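Local coordinates for tryptophan halogenase superfamily (Brevundimonas sp. BAL3, PDB 6FRL), which catalyses flavin-dependent halogenation, preferring bromination over chlorination, at residues A474-A477 against R478-E482; D462-D465 against P466-A470; D128-L132 against A133-L137. One frame throughout, in Å; residues are numbered along the deposited sequence.

Contact 1: residues A474-A477 against R478-E482; sequences AYLA and RSLAE
Leu476 and Leu480 stand one helical turn apart and side by side on the buried stripe of an amphipathic alpha-helix, the first turns of helix 473-492. Leu476 CD1 meets Leu480 CD1 at 3.8 Å. With CG of Leu476 anti to its backbone N (chi1 175°), its CD1 branch is the one turned to Leu480, whose own CD1 tips back to meet it. This is the tight part of the contact: Leu476 also packs on Tyr119, Lys122 and Gln123 of helix 116-125, and Leu480 on Tyr135. Branched, apolar side chains suit such a stripe because they pack against helix 116-125, probably on aliphatic parts of its polar residues too, without adding polar atoms. Beneath them the helical bond from Leu480 N to Leu476 O is regular and nearly straight (3.0 Å, N-H...O 167°). Small Ala477, beside this stripe, lies near Gln123.

The other side is looser. Ala474, Tyr475 and Arg478 are exposed, and the helical bond from Arg478 N to Ala474 O is weak at 3.4 Å. The Arg478 chain bends at chi3, folding its guanidinium back so that one face lies over Ala474 O; the oxygen is 3.8 Å from NH1 of Arg478, offset toward the rim, and this is no hydrogen bond. A long, charged side chain suits this place, lying over the backbone with its polar end at the surface. Between the two sides sits Ser479, short enough to fold back onto its own helix. Its OG approaches Tyr475 CE1 obliquely at 3.4 Å. OG nearly eclipses the backbone N (chi1 -7°), an unfavourable torsion that brings it back to Tyr475 O. That oxygen takes two hydrogen bonds, from opposite faces of its carbonyl plane: Ser479 N at 3.2 Å and Ser479 OG at 2.6 Å.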
loop_
_atom_site.group_PDB
_atom_site.type_symbol
_atom_site.label_atom_id
_atom_site.label_comp_id
_atom_site.label_asym_id
_atom_site.label_seq_id
_atom_site.Cartn_x
_atom_site.Cartn_y
_atom_site.Cartn_z
ATOM N N ALA B 474 35.062 -8.193 6.703
ATOM C CA ALA B 474 35.764 -8.772 5.555
ATOM C C ALA B 474 34.793 -9.491 4.619
ATOM O O ALA B 474 34.880 -9.304 3.396
ATOM C CB ALA B 474 36.874 -9.709 6.005
ATOM N N TYR B 475 33.858 -10.278 5.168
ATOM C CA TYR B 475 32.853 -10.962 4.326
ATOM C C TYR B 475 31.920 -9.994 3.580
ATOM O O TYR B 475 31.597 -10.200 2.425
ATOM C CB TYR B 475 32.008 -11.937 5.140
ATOM C CG TYR B 475 30.962 -12.612 4.289
ATOM C CD1 TYR B 475 29.773 -11.964 3.960
ATOM C CD2 TYR B 475 31.158 -13.902 3.797
ATOM C CE1 TYR B 475 28.803 -12.584 3.170
ATOM C CE2 TYR B 475 30.191 -14.529 3.012
ATOM C CZ TYR B 475 29.025 -13.858 2.696
ATOM O OH TYR B 475 28.087 -14.477 1.916
ATOM N N LEU B 476 31.455 -8.978 4.287
ATOM C CA LEU B 476 30.601 -7.939 3.733
ATOM C C LEU B 476 31.311 -7.231 2.589
ATOM O O LEU B 476 30.753 -7.152 1.479
ATOM C CB LEU B 476 30.218 -6.933 4.839
ATOM C CG LEU B 476 29.422 -5.648 4.561
ATOM C CD1 LEU B 476 28.066 -5.943 3.945
ATOM C CD2 LEU B 476 29.344 -4.818 5.841
ATOM N N ALA B 477 32.540 -6.772 2.855
ATOM C CA ALA B 477 33.351 -6.006 1.891
ATOM C C ALA B 477 33.482 -6.666 0.519
ATOM O O ALA B 477 33.516 -5.963 -0.503
ATOM C CB ALA B 477 34.738 -5.732 2.450
ATOM N N ARG B 478 33.547 -8.005 0.517
ATOM C CA ARG B 478 33.706 -8.790 -0.711
ATOM C C ARG B 478 32.391 -9.100 -1.400
ATOM O O ARG B 478 32.363 -9.152 -2.612
ATOM C CB ARG B 478 34.543 -10.076 -0.464
ATOM C CG ARG B 478 36.041 -9.767 -0.336
ATOM C CD ARG B 478 36.939 -10.985 -0.486
ATOM N NE ARG B 478 36.748 -11.982 0.580
ATOM C CZ ARG B 478 37.312 -11.958 1.796
ATOM N NH1 ARG B 478 38.100 -10.949 2.184
ATOM N NH2 ARG B 478 37.046 -12.936 2.669
ATOM N N SER B 479 31.316 -9.315 -0.653
ATOM C CA SER B 479 29.957 -9.410 -1.258
ATOM C C SER B 479 29.587 -8.118 -2.013
ATOM O O SER B 479 29.037 -8.157 -3.109
ATOM C CB SER B 479 28.863 -9.715 -0.224
ATOM O OG SER B 479 29.415 -9.986 1.042
ATOM N N LEU B 480 29.908 -6.985 -1.416
ATOM C CA LEU B 480 29.661 -5.694 -2.036
ATOM C C LEU B 480 30.548 -5.430 -3.268
ATOM O O LEU B 480 30.080 -4.846 -4.224
ATOM C CB LEU B 480 29.793 -4.560 -1.002
ATOM C CG LEU B 480 28.430 -4.138 -0.395
ATOM C CD1 LEU B 480 27.661 -5.281 0.276
ATOM C CD2 LEU B 480 28.577 -3.023 0.607
ATOM N N ALA B 481 31.812 -5.848 -3.235
ATOM C CA ALA B 481 32.704 -5.671 -4.396
ATOM C C ALA B 481 32.268 -6.541 -5.577
ATOM O O ALA B 481 32.370 -6.113 -6.716
ATOM C CB ALA B 481 34.179 -5.908 -4.026
ATOM N N GLU B 482 31.767 -7.738 -5.295
ATOM C CA GLU B 482 31.156 -8.602 -6.328
ATOM C C GLU B 482 29.923 -7.974 -7.022
ATOM O O GLU B 482 29.806 -8.026 -8.248
ATOM C CB GLU B 482 30.813 -9.963 -5.696
ATOM C CG GLU B 482 30.134 -11.020 -6.565
ATOM C CD GLU B 482 29.985 -12.373 -5.825
ATOM O OE1 GLU B 482 30.650 -12.577 -4.776
ATOM O OE2 GLU B 482 29.198 -13.254 -6.274
#

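Contact 2: residues D462-D465 against P466-A470; sequences DHHD and PAVDA
A type I beta turn from Asp465 to Val468, joined to a His-carboxylate hydrogen bond between His464 and Asp469, shapes this loop. Val468 N closes the turn on Asp465 O at 3.2 Å. Proline suits the second position, where its ring fixes phi near the value the turn needs and no N-H is required. The carboxylate of Asp465 adds an Asx turn: with CG anti to the backbone N (chi1 -173°), OD1 reaches forward past Pro466 and accepts from Ala467 N at 3.2 Å, on its anti side. The first residue is therefore tied to the turn through both backbone and side chain.

His464 NE2 donates to Asp469 OD1 at 2.8 Å. The oxygen lies in the imidazole plane, yet the nitrogen meets it from above the carboxylate plane, the two flat groups being turned 61° apart. His463 comes to the same acid from a different direction, its CE1 edge 3.4 Å from Asp469 OD2, while that CE1 also overhangs the rim of one face of the His464 ring. The His463 ring is anchored by ND1, which donates to His464 O at 2.6 Å. Asp469 OD1 also takes a salt bridge from Lys122, and OD2 one from Arg10 of the second subunit, a setting that would probably keep the carboxylate negative.

Pro466 and Ala467 pack against Phe369 and His33 of the second subunit. Within its own chain the loop runs between helix 447-456 and helix 473-492, with His464 and Val468 resting on helix 116-125 through Lys122 and Tyr119 among others.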
loop_
_atom_site.group_PDB
_atom_site.type_symbol
_atom_site.label_atom_id
_atom_site.label_comp_id
_atom_site.label_asym_id
_atom_site.label_seq_id
_atom_site.Cartn_x
_atom_site.Cartn_y
_atom_site.Cartn_z
ATOM N N ASP B 462 22.228 8.109 11.728
ATOM C CA ASP B 462 23.291 7.995 12.755
ATOM C C ASP B 462 23.556 6.514 12.958
ATOM O O ASP B 462 24.705 6.084 12.854
ATOM C CB ASP B 462 22.914 8.631 14.128
ATOM C CG ASP B 462 21.629 9.520 14.078
ATOM O OD1 ASP B 462 21.594 10.436 13.230
ATOM O OD2 ASP B 462 20.679 9.291 14.887
ATOM N N HIS B 463 22.496 5.750 13.240
ATOM C CA HIS B 463 22.596 4.286 13.267
ATOM C C HIS B 463 21.684 3.560 12.273
ATOM O O HIS B 463 20.453 3.818 12.137
ATOM C CB HIS B 463 22.479 3.633 14.653
ATOM C CG HIS B 463 23.390 2.446 14.812
ATOM N ND1 HIS B 463 22.997 1.149 14.553
ATOM C CD2 HIS B 463 24.697 2.376 15.172
ATOM C CE1 HIS B 463 24.014 0.330 14.769
ATOM N NE2 HIS B 463 25.059 1.051 15.137
ATOM N N HIS B 464 22.339 2.663 11.535
ATOM C CA HIS B 464 21.703 1.596 10.722
ATOM C C HIS B 464 21.070 0.479 11.612
ATOM O O HIS B 464 21.160 0.513 12.842
ATOM C CB HIS B 464 22.727 1.018 9.703
ATOM C CG HIS B 464 23.945 0.389 10.323
ATOM N ND1 HIS B 464 25.179 1.003 10.341
ATOM C CD2 HIS B 464 24.112 -0.809 10.934
ATOM C CE1 HIS B 464 26.051 0.216 10.950
ATOM N NE2 HIS B 464 25.431 -0.894 11.313
ATOM N N ASP B 465 20.440 -0.505 10.975
ATOM C CA ASP B 465 19.745 -1.632 11.637
ATOM C C ASP B 465 20.778 -2.574 12.310
ATOM O O ASP B 465 21.632 -3.091 11.612
ATOM C CB ASP B 465 18.922 -2.365 10.555
ATOM C CG ASP B 465 18.023 -3.449 11.093
ATOM O OD1 ASP B 465 18.362 -4.143 12.070
ATOM O OD2 ASP B 465 16.944 -3.631 10.492
ATOM N N PRO B 466 20.696 -2.823 13.647
ATOM C CA PRO B 466 21.785 -3.573 14.346
ATOM C C PRO B 466 21.876 -5.079 14.090
ATOM O O PRO B 466 22.802 -5.709 14.593
ATOM C CB PRO B 466 21.498 -3.342 15.827
ATOM C CG PRO B 466 20.026 -3.159 15.872
ATOM C CD PRO B 466 19.591 -2.512 14.573
ATOM N N ALA B 467 20.934 -5.664 13.344
ATOM C CA ALA B 467 21.068 -7.073 12.914
ATOM C C ALA B 467 22.173 -7.230 11.854
ATOM O O ALA B 467 22.712 -8.319 11.647
ATOM C CB ALA B 467 19.733 -7.596 12.402
ATOM N N VAL B 468 22.481 -6.106 11.216
ATOM C CA VAL B 468 23.497 -5.981 10.181
ATOM C C VAL B 468 24.913 -6.076 10.725
ATOM O O VAL B 468 25.772 -6.595 10.047
ATOM C CB VAL B 468 23.306 -4.636 9.426
ATOM C CG1 VAL B 468 24.454 -4.315 8.496
ATOM C CG2 VAL B 468 22.004 -4.665 8.639
ATOM N N ASP B 469 25.162 -5.560 11.935
ATOM C CA ASP B 469 26.495 -5.653 12.609
ATOM C C ASP B 469 26.889 -7.076 13.051
ATOM O O ASP B 469 28.024 -7.293 13.437
ATOM C CB ASP B 469 26.559 -4.718 13.808
ATOM C CG ASP B 469 26.462 -3.247 13.412
ATOM O OD1 ASP B 469 27.154 -2.798 12.476
ATOM O OD2 ASP B 469 25.691 -2.517 14.064
ATOM N N ALA B 470 25.956 -8.031 12.994
ATOM C CA ALA B 470 26.245 -9.481 13.076
ATOM C C ALA B 470 27.177 -10.026 11.948
ATOM O O ALA B 470 27.818 -11.071 12.106
ATOM C CB ALA B 470 24.933 -10.279 13.100
#

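Contact 3: residues D128-L132 against A133-L137; sequences DAAPL and AAYSL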
loop_
_atom_site.group_PDB
_atom_site.type_symbol
_atom_site.label_atom_id
_atom_site.label_comp_id
_atom_site.label_asym_id
_atom_site.label_seq_id
_atom_site.Cartn_x
_atom_site.Cartn_y
_atom_site.Cartn_z
ATOM N N ASP B 128 35.279 2.176 3.506
ATOM C CA ASP B 128 34.866 2.091 2.078
ATOM C C ASP B 128 34.145 3.372 1.559
ATOM O O ASP B 128 33.181 3.860 2.179
ATOM C CB ASP B 128 33.925 0.893 1.891
ATOM C CG ASP B 128 33.702 0.528 0.441
ATOM O OD1 ASP B 128 33.828 1.396 -0.447
ATOM O OD2 ASP B 128 33.412 -0.664 0.198
ATOM N N ALA B 129 34.593 3.880 0.409
ATOM C CA ALA B 129 34.073 5.136 -0.165
ATOM C C ALA B 129 33.193 4.987 -1.447
ATOM O O ALA B 129 32.884 5.997 -2.102
ATOM C CB ALA B 129 35.247 6.075 -0.435
ATOM N N ALA B 130 32.791 3.745 -1.780
ATOM C CA ALA B 130 31.984 3.479 -2.989
ATOM C C ALA B 130 30.580 4.095 -2.914
ATOM O O ALA B 130 29.823 3.775 -1.994
ATOM C CB ALA B 130 31.860 1.987 -3.248
ATOM N N PRO B 131 30.218 4.946 -3.902
ATOM C CA PRO B 131 28.915 5.596 -3.833
ATOM C C PRO B 131 27.781 4.574 -3.828
ATOM O O PRO B 131 27.918 3.472 -4.373
ATOM C CB PRO B 131 28.848 6.412 -5.131
ATOM C CG PRO B 131 30.215 6.375 -5.742
ATOM C CD PRO B 131 30.873 5.141 -5.213
ATOM N N LEU B 132 26.665 4.928 -3.206
ATOM C CA LEU B 132 25.496 4.062 -3.236
ATOM C C LEU B 132 25.044 3.738 -4.700
ATOM O O LEU B 132 24.582 2.614 -4.971
ATOM C CB LEU B 132 24.370 4.696 -2.435
ATOM C CG LEU B 132 23.046 3.941 -2.396
ATOM C CD1 LEU B 132 23.137 2.735 -1.484
ATOM C CD2 LEU B 132 21.965 4.904 -1.965
ATOM N N ALA B 133 25.205 4.703 -5.611
ATOM C CA ALA B 133 24.907 4.537 -7.047
ATOM C C ALA B 133 25.668 3.417 -7.797
ATOM O O ALA B 133 25.199 2.926 -8.831
ATOM C CB ALA B 133 25.120 5.867 -7.763
ATOM N N ALA B 134 26.835 3.015 -7.292
ATOM C CA ALA B 134 27.510 1.865 -7.865
ATOM C C ALA B 134 26.721 0.580 -7.733
ATOM O O ALA B 134 27.089 -0.400 -8.358
ATOM C CB ALA B 134 28.878 1.676 -7.252
ATOM N N TYR B 135 25.668 0.568 -6.927
ATOM C CA TYR B 135 24.842 -0.627 -6.754
ATOM C C TYR B 135 23.487 -0.564 -7.431
ATOM O O TYR B 135 22.650 -1.405 -7.151
ATOM C CB TYR B 135 24.656 -0.941 -5.276
ATOM C CG TYR B 135 25.952 -1.069 -4.543
ATOM C CD1 TYR B 135 26.551 0.046 -3.969
ATOM C CD2 TYR B 135 26.588 -2.304 -4.404
ATOM C CE1 TYR B 135 27.760 -0.049 -3.307
ATOM C CE2 TYR B 135 27.809 -2.411 -3.729
ATOM C CZ TYR B 135 28.373 -1.275 -3.178
ATOM O OH TYR B 135 29.552 -1.363 -2.498
ATOM N N SER B 136 23.287 0.419 -8.320
ATOM C CA SER B 136 22.097 0.528 -9.187
ATOM C C SER B 136 22.488 0.406 -10.648
ATOM O O SER B 136 23.218 1.259 -11.176
ATOM C CB SER B 136 21.423 1.897 -9.016
ATOM O OG SER B 136 20.411 2.105 -10.006
ATOM N N LEU B 137 21.977 -0.621 -11.311
ATOM C CA LEU B 137 22.234 -0.841 -12.726
ATOM C C LEU B 137 21.686 0.310 -13.544
ATOM O O LEU B 137 22.345 0.800 -14.469
ATOM C CB LEU B 137 21.643 -2.168 -13.177
ATOM C CG LEU B 137 21.640 -2.516 -14.658
ATOM C CD1 LEU B 137 23.045 -2.425 -15.227
ATOM C CD2 LEU B 137 21.060 -3.911 -14.866
#
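Tyr135 has CG anti to its carbonyl carbon (chi1 -55°) and its ring turned nearly at right angles to the CA-CB-CG plane (chi2 89°), which lays the ring back along Ala130-Leu132. CD1 of Tyr135 then comes 3.4 Å from Leu132 O, which lies in the ring plane at the edge. Further along the same side of the ring, Tyr135 CE1 is 3.7 Å from Pro131 O, approached obliquely, and OH comes within 4.1 Å of Ala130 CB. The hydroxyl's polar partner is Arg484 of helix 473-492. The ring itself meets those of Phe116 and Trp120 on helix 116-125, so an aromatic residue with a polar tip matches a place that is buried along its length and charged at its end. A leucine in place of Tyr135 would probably leave Arg484 without its hydroxyl partner and open a gap beside Phe116 and Trp120.

The backbone beneath is a 3-10 turn, in which N-H groups bond three residues back: Ala134 N to Pro131 O at 3.1 Å and Tyr135 N to Leu132 O at 3.0 Å. Pro131 suits the start of the turn, where its missing N-H costs nothing. After Leu132 come Ala133 and Ala134; Ala134 CB lies 3.5 Å from Pro131 O, and this small side chain also packs on Arg484. Leu132 turns the other way, into Phe116, Trp120 and Leu451. Before the turn, Asp128 OD1 accepts from Ala130 N at 2.9 Å, an Asx turn. After it, Ser136 is the N-cap of helix 137-143, its OG hydrogen-bonded to Ala139 N.

From the N terminus, contact 3 comes first, shaping the loop that leads from helix 116-125 into helix 137-143. Far later in the chain, contact 2 folds the loop after helix 447-456, and contact 1 follows within helix 473-492, just beyond that loop. The three are in series: none nests inside or crosses another. Space rejoins what sequence separates, since Leu480 O of contact 1 lies 3.4 Å from Tyr135 CE2 of contact 3. Contacts 2 and 3 do not touch, their nearest atoms being about 11 Å apart, yet side chains of all three pack on helix 116-125, which thereby links both loops to helix 473-492; contact 2 alone reaches the second subunit.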